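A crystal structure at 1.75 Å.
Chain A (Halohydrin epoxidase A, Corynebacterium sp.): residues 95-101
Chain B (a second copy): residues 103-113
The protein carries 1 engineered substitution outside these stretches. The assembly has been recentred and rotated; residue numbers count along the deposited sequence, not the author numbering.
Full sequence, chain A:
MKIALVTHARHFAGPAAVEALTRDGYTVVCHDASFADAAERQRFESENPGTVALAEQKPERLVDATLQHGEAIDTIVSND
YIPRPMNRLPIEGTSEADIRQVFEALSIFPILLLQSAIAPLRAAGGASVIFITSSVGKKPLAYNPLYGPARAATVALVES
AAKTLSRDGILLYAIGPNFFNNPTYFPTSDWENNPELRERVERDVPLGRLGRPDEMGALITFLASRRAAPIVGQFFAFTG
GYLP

Chain A (95-101) SEADIRQ
Chain B 103-113: FEALSIFPILL

Two helices from two copies of the protein pack with axes 11.3 Å apart at closest approach. Their N-to-C directions differ by 141°, so they run roughly antiparallel. Across the contact, the CA atoms of Glu96(A) and Leu112(B) lie 7.7 Å apart, and those of Arg100(A) and Ile108(B) 7.8 Å.

Ser95(A) (phi/psi -68/154, chi1 p) is the N-cap. Its OG accepts from Asp98(A) N at 3.0 Å, satisfying an amide that the first turn leaves free. Helix 96-101 follows, with phi near -60 and psi near -40. Ile99(A) N bonds to Ser95(A) O at 3.0 Å.

Glu96(A) is extended (chi1 t, chi2 t, chi3 -13°). Its OE2 accepts from both NE and NH2 of Arg100(A), each at 2.9 Å, in a salt bridge one turn along the helix. Ala97(A) and Asp98(A) (chi1 m) make no contact with chain B.

Ile99(A) (m, t) points toward the partner and is buried. Its CD1 lies 4.0 Å from Ile111(B) CG2 and 4.1 Å from Leu112(B) CD2. Both partners are m, t. Its CG2 is 4.4 Å from Ile108(B) CD1 (m, m). These contacts are purely apolar.

Arg100(A) (m, t, t, chi4 -86°) leaves its backbone sideways, but its end reaches chain B. NH1 donates to Glu104(B) OE2 and NH2 to Glu104(B) OE1, both at 2.8 Å and nearly linear. Glu104(B) is t, p with chi3 -158°. This paired salt bridge lies at the guanidinium edge. Ile108(B) CG2 covers one face, 3.8 Å from Arg100(A) NH2.

Gln101(A) (t, t) stays clear of chain B.

In chain B, a pi-type turn spans 104-108: Phe109(B) N bonds to Glu104(B) O at 2.8 Å. Pro110(B) has no amide hydrogen to donate, and the helix kinks there.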

ATOM      1  N   SER A  95      28.348   2.947  11.680  1.00 19.11           N
ATOM      2  CA  SER A  95      29.503   2.796  10.795  1.00 18.77           C
ATOM      3  C   SER A  95      29.067   2.347   9.402  1.00 20.74           C
ATOM      4  O   SER A  95      28.021   1.715   9.228  1.00 18.80           O
ATOM      5  CB  SER A  95      30.507   1.793  11.359  1.00 22.33           C
ATOM      6  OG  SER A  95      29.990   0.474  11.325  1.00 19.41           O
ATOM      7  N   GLU A  96      29.888   2.685   8.399  1.00 19.19           N
ATOM      8  CA  GLU A  96      29.625   2.198   7.046  1.00 20.37           C
ATOM      9  C   GLU A  96      29.631   0.671   7.006  1.00 18.59           C
ATOM     10  O   GLU A  96      28.818   0.055   6.302  1.00 19.22           O
ATOM     11  CB  GLU A  96      30.656   2.766   6.066  1.00 22.02           C
ATOM     12  CG  GLU A  96      30.409   2.329   4.631  1.00 20.36           C
ATOM     13  CD  GLU A  96      31.423   2.893   3.640  1.00 28.18           C
ATOM     14  OE1 GLU A  96      32.197   3.820   3.998  1.00 24.54           O
ATOM     15  OE2 GLU A  96      31.436   2.393   2.497  1.00 22.15           O
ATOM     16  N   ALA A  97      30.543   0.048   7.761  1.00 20.40           N
ATOM     17  CA  ALA A  97      30.588  -1.410   7.831  1.00 21.44           C
ATOM     18  C   ALA A  97      29.253  -1.974   8.298  1.00 19.89           C
ATOM     19  O   ALA A  97      28.732  -2.915   7.697  1.00 18.13           O
ATOM     20  CB  ALA A  97      31.723  -1.874   8.749  1.00 19.58           C
ATOM     21  N   ASP A  98      28.657  -1.374   9.336  1.00 20.88           N
ATOM     22  CA  ASP A  98      27.389  -1.882   9.858  1.00 19.48           C
ATOM     23  C   ASP A  98      26.240  -1.654   8.878  1.00 19.00           C
ATOM     24  O   ASP A  98      25.360  -2.516   8.733  1.00 17.34           O
ATOM     25  CB  ASP A  98      27.082  -1.239  11.214  1.00 17.91           C
ATOM     26  CG  ASP A  98      27.920  -1.829  12.347  1.00 26.26           C
ATOM     27  OD1 ASP A  98      28.622  -2.840  12.109  1.00 23.80           O
ATOM     28  OD2 ASP A  98      27.863  -1.291  13.479  1.00 24.01           O
ATOM     29  N   ILE A  99      26.224  -0.504   8.192  1.00 15.80           N
ATOM     30  CA  ILE A  99      25.240  -0.288   7.131  1.00 15.02           C
ATOM     31  C   ILE A  99      25.357  -1.383   6.087  1.00 15.89           C
ATOM     32  O   ILE A  99      24.360  -1.955   5.630  1.00 14.72           O
ATOM     33  CB  ILE A  99      25.435   1.091   6.477  1.00 15.63           C
ATOM     34  CG1 ILE A  99      25.016   2.213   7.419  1.00 14.63           C
ATOM     35  CG2 ILE A  99      24.620   1.179   5.196  1.00 19.30           C
ATOM     36  CD1 ILE A  99      25.618   3.553   7.021  1.00 17.59           C
ATOM     37  N   ARG A 100      26.583  -1.665   5.669  1.00 13.23           N
ATOM     38  CA  ARG A 100      26.751  -2.667   4.633  1.00 15.10           C
ATOM     39  C   ARG A 100      26.349  -4.039   5.140  1.00 13.76           C
ATOM     40  O   ARG A 100      25.767  -4.828   4.394  1.00 16.09           O
ATOM     41  CB  ARG A 100      28.185  -2.660   4.135  1.00 16.43           C
ATOM     42  CG  ARG A 100      28.518  -1.381   3.419  1.00 16.06           C
ATOM     43  CD  ARG A 100      29.867  -1.437   2.731  1.00 15.40           C
ATOM     44  NE  ARG A 100      30.095  -0.160   2.063  1.00 17.60           N
ATOM     45  CZ  ARG A 100      29.663   0.127   0.844  1.00 16.19           C
ATOM     46  NH1 ARG A 100      28.988  -0.779   0.143  1.00 16.60           N
ATOM     47  NH2 ARG A 100      29.903   1.324   0.320  1.00 17.79           N
ATOM     48  N   GLN A 101      26.657  -4.343   6.401  1.00 15.68           N
ATOM     49  CA  GLN A 101      26.320  -5.663   6.933  1.00 17.05           C
ATOM     50  C   GLN A 101      24.814  -5.875   6.996  1.00 16.39           C
ATOM     51  O   GLN A 101      24.343  -7.000   6.797  1.00 17.79           O
ATOM     52  CB  GLN A 101      26.940  -5.853   8.319  1.00 18.04           C
ATOM     53  CG  GLN A 101      26.789  -7.271   8.846  1.00 24.20           C
ATOM     54  CD  GLN A 101      27.145  -7.378  10.307  1.00 31.43           C
ATOM     55  OE1 GLN A 101      27.908  -6.563  10.839  1.00 32.71           O
ATOM     56  NE2 GLN A 101      26.599  -8.391  10.969  1.00 35.77           N
TER
ATOM     57  N   PHE B 103      22.611  -1.846  -5.990  1.00 14.50           N
ATOM     58  CA  PHE B 103      22.371  -1.399  -4.618  1.00 13.91           C
ATOM     59  C   PHE B 103      23.309  -0.270  -4.220  1.00 14.77           C
ATOM     60  O   PHE B 103      22.923   0.615  -3.448  1.00 14.92           O
ATOM     61  CB  PHE B 103      22.514  -2.564  -3.649  1.00 14.17           C
ATOM     62  CG  PHE B 103      21.280  -3.408  -3.559  1.00 15.19           C
ATOM     63  CD1 PHE B 103      21.027  -4.386  -4.506  1.00 16.46           C
ATOM     64  CD2 PHE B 103      20.359  -3.208  -2.541  1.00 16.19           C
ATOM     65  CE1 PHE B 103      19.873  -5.173  -4.434  1.00 16.32           C
ATOM     66  CE2 PHE B 103      19.208  -3.998  -2.463  1.00 15.79           C
ATOM     67  CZ  PHE B 103      18.961  -4.968  -3.418  1.00 16.26           C
ATOM     68  N   GLU B 104      24.553  -0.296  -4.704  1.00 11.37           N
ATOM     69  CA  GLU B 104      25.485   0.763  -4.323  1.00 14.62           C
ATOM     70  C   GLU B 104      24.969   2.120  -4.783  1.00 17.79           C
ATOM     71  O   GLU B 104      24.883   3.083  -3.998  1.00 15.14           O
ATOM     72  CB  GLU B 104      26.875   0.482  -4.901  1.00 15.71           C
ATOM     73  CG  GLU B 104      27.937   1.395  -4.312  1.00 20.25           C
ATOM     74  CD  GLU B 104      28.242   1.098  -2.860  1.00 18.62           C
ATOM     75  OE1 GLU B 104      28.754   2.007  -2.171  1.00 21.51           O
ATOM     76  OE2 GLU B 104      27.987  -0.037  -2.397  1.00 16.13           O
ATOM     77  N   ALA B 105      24.592   2.208  -6.053  1.00 15.65           N
ATOM     78  CA  ALA B 105      24.195   3.496  -6.606  1.00 13.66           C
ATOM     79  C   ALA B 105      22.823   3.938  -6.102  1.00 15.56           C
ATOM     80  O   ALA B 105      22.591   5.140  -5.903  1.00 13.80           O
ATOM     81  CB  ALA B 105      24.213   3.400  -8.126  1.00 14.61           C
ATOM     82  N   LEU B 106      21.912   2.999  -5.856  1.00 12.66           N
ATOM     83  CA  LEU B 106      20.515   3.369  -5.624  1.00 10.42           C
ATOM     84  C   LEU B 106      20.088   3.304  -4.158  1.00 14.91           C
ATOM     85  O   LEU B 106      19.029   3.854  -3.812  1.00 14.10           O
ATOM     86  CB  LEU B 106      19.594   2.481  -6.470  1.00 13.66           C
ATOM     87  CG  LEU B 106      19.911   2.555  -7.963  1.00 15.33           C
ATOM     88  CD1 LEU B 106      18.933   1.702  -8.782  1.00 15.26           C
ATOM     89  CD2 LEU B 106      19.923   4.003  -8.446  1.00 11.82           C
ATOM     90  N   SER B 107      20.895   2.684  -3.294  1.00 12.89           N
ATOM     91  CA  SER B 107      20.541   2.409  -1.907  1.00 12.90           C
ATOM     92  C   SER B 107      21.639   2.855  -0.949  1.00 13.90           C
ATOM     93  O   SER B 107      21.386   3.557   0.038  1.00 15.86           O
ATOM     94  CB  SER B 107      20.290   0.903  -1.720  1.00 13.00           C
ATOM     95  OG  SER B 107      19.340   0.418  -2.654  1.00 13.39           O
ATOM     96  N   ILE B 108      22.870   2.432  -1.207  1.00 14.22           N
ATOM     97  CA  ILE B 108      23.939   2.751  -0.268  1.00 13.05           C
ATOM     98  C   ILE B 108      24.380   4.203  -0.428  1.00 14.35           C
ATOM     99  O   ILE B 108      24.525   4.925   0.561  1.00 14.09           O
ATOM    100  CB  ILE B 108      25.108   1.765  -0.438  1.00 15.52           C
ATOM    101  CG1 ILE B 108      24.605   0.322  -0.305  1.00 16.39           C
ATOM    102  CG2 ILE B 108      26.209   2.055   0.585  1.00 16.92           C
ATOM    103  CD1 ILE B 108      24.002  -0.009   1.056  1.00 18.17           C
ATOM    104  N   PHE B 109      24.608   4.650  -1.672  1.00 16.36           N
ATOM    105  CA  PHE B 109      24.972   6.048  -1.922  1.00 18.01           C
ATOM    106  C   PHE B 109      24.006   7.015  -1.246  1.00 15.53           C
ATOM    107  O   PHE B 109      24.471   7.855  -0.453  1.00 14.48           O
ATOM    108  CB  PHE B 109      25.063   6.289  -3.439  1.00 13.23           C
ATOM    109  CG  PHE B 109      25.708   7.617  -3.848  1.00 17.33           C
ATOM    110  CD1 PHE B 109      25.023   8.825  -3.731  1.00 15.20           C
ATOM    111  CD2 PHE B 109      26.960   7.626  -4.441  1.00 19.79           C
ATOM    112  CE1 PHE B 109      25.607  10.033  -4.149  1.00 17.25           C
ATOM    113  CE2 PHE B 109      27.556   8.837  -4.858  1.00 20.21           C
ATOM    114  CZ  PHE B 109      26.870  10.024  -4.715  1.00 17.53           C
ATOM    115  N   PRO B 110      22.681   6.929  -1.449  1.00 14.40           N
ATOM    116  CA  PRO B 110      21.803   7.885  -0.750  1.00 14.62           C
ATOM    117  C   PRO B 110      21.854   7.766   0.766  1.00 14.71           C
ATOM    118  O   PRO B 110      21.706   8.788   1.446  1.00 13.88           O
ATOM    119  CB  PRO B 110      20.402   7.572  -1.305  1.00 14.98           C
ATOM    120  CG  PRO B 110      20.506   6.230  -1.972  1.00 15.87           C
ATOM    121  CD  PRO B 110      21.926   6.151  -2.458  1.00 13.66           C
ATOM    122  N   ILE B 111      22.052   6.567   1.330  1.00 12.08           N
ATOM    123  CA  ILE B 111      22.175   6.463   2.782  1.00 13.26           C
ATOM    124  C   ILE B 111      23.412   7.208   3.277  1.00 13.18           C
ATOM    125  O   ILE B 111      23.356   7.954   4.260  1.00 14.87           O
ATOM    126  CB  ILE B 111      22.198   4.991   3.229  1.00 12.89           C
ATOM    127  CG1 ILE B 111      20.815   4.357   3.058  1.00 12.89           C
ATOM    128  CG2 ILE B 111      22.677   4.878   4.679  1.00 17.16           C
ATOM    129  CD1 ILE B 111      20.802   2.853   3.410  1.00 13.16           C
ATOM    130  N   LEU B 112      24.562   6.967   2.645  1.00 12.89           N
ATOM    131  CA  LEU B 112      25.799   7.617   3.072  1.00 11.55           C
ATOM    132  C   LEU B 112      25.699   9.136   2.943  1.00 15.46           C
ATOM    133  O   LEU B 112      26.232   9.879   3.782  1.00 16.46           O
ATOM    134  CB  LEU B 112      26.971   7.070   2.255  1.00 12.74           C
ATOM    135  CG  LEU B 112      27.306   5.602   2.568  1.00 15.95           C
ATOM    136  CD1 LEU B 112      28.443   5.154   1.663  1.00 18.60           C
ATOM    137  CD2 LEU B 112      27.664   5.411   4.043  1.00 15.74           C
ATOM    138  N   LEU B 113      24.999   9.610   1.911  1.00 15.44           N
ATOM    139  CA  LEU B 113      24.752  11.042   1.755  1.00 15.56           C
ATOM    140  C   LEU B 113      23.869  11.569   2.882  1.00 15.60           C
ATOM    141  O   LEU B 113      24.252  12.498   3.607  1.00 15.07           O
ATOM    142  CB  LEU B 113      24.112  11.307   0.393  1.00 12.51           C
ATOM    143  CG  LEU B 113      23.801  12.747  -0.005  1.00 15.81           C
ATOM    144  CD1 LEU B 113      25.019  13.636   0.205  1.00 17.24           C
ATOM    145  CD2 LEU B 113      23.356  12.773  -1.466  1.00 15.66           C
TER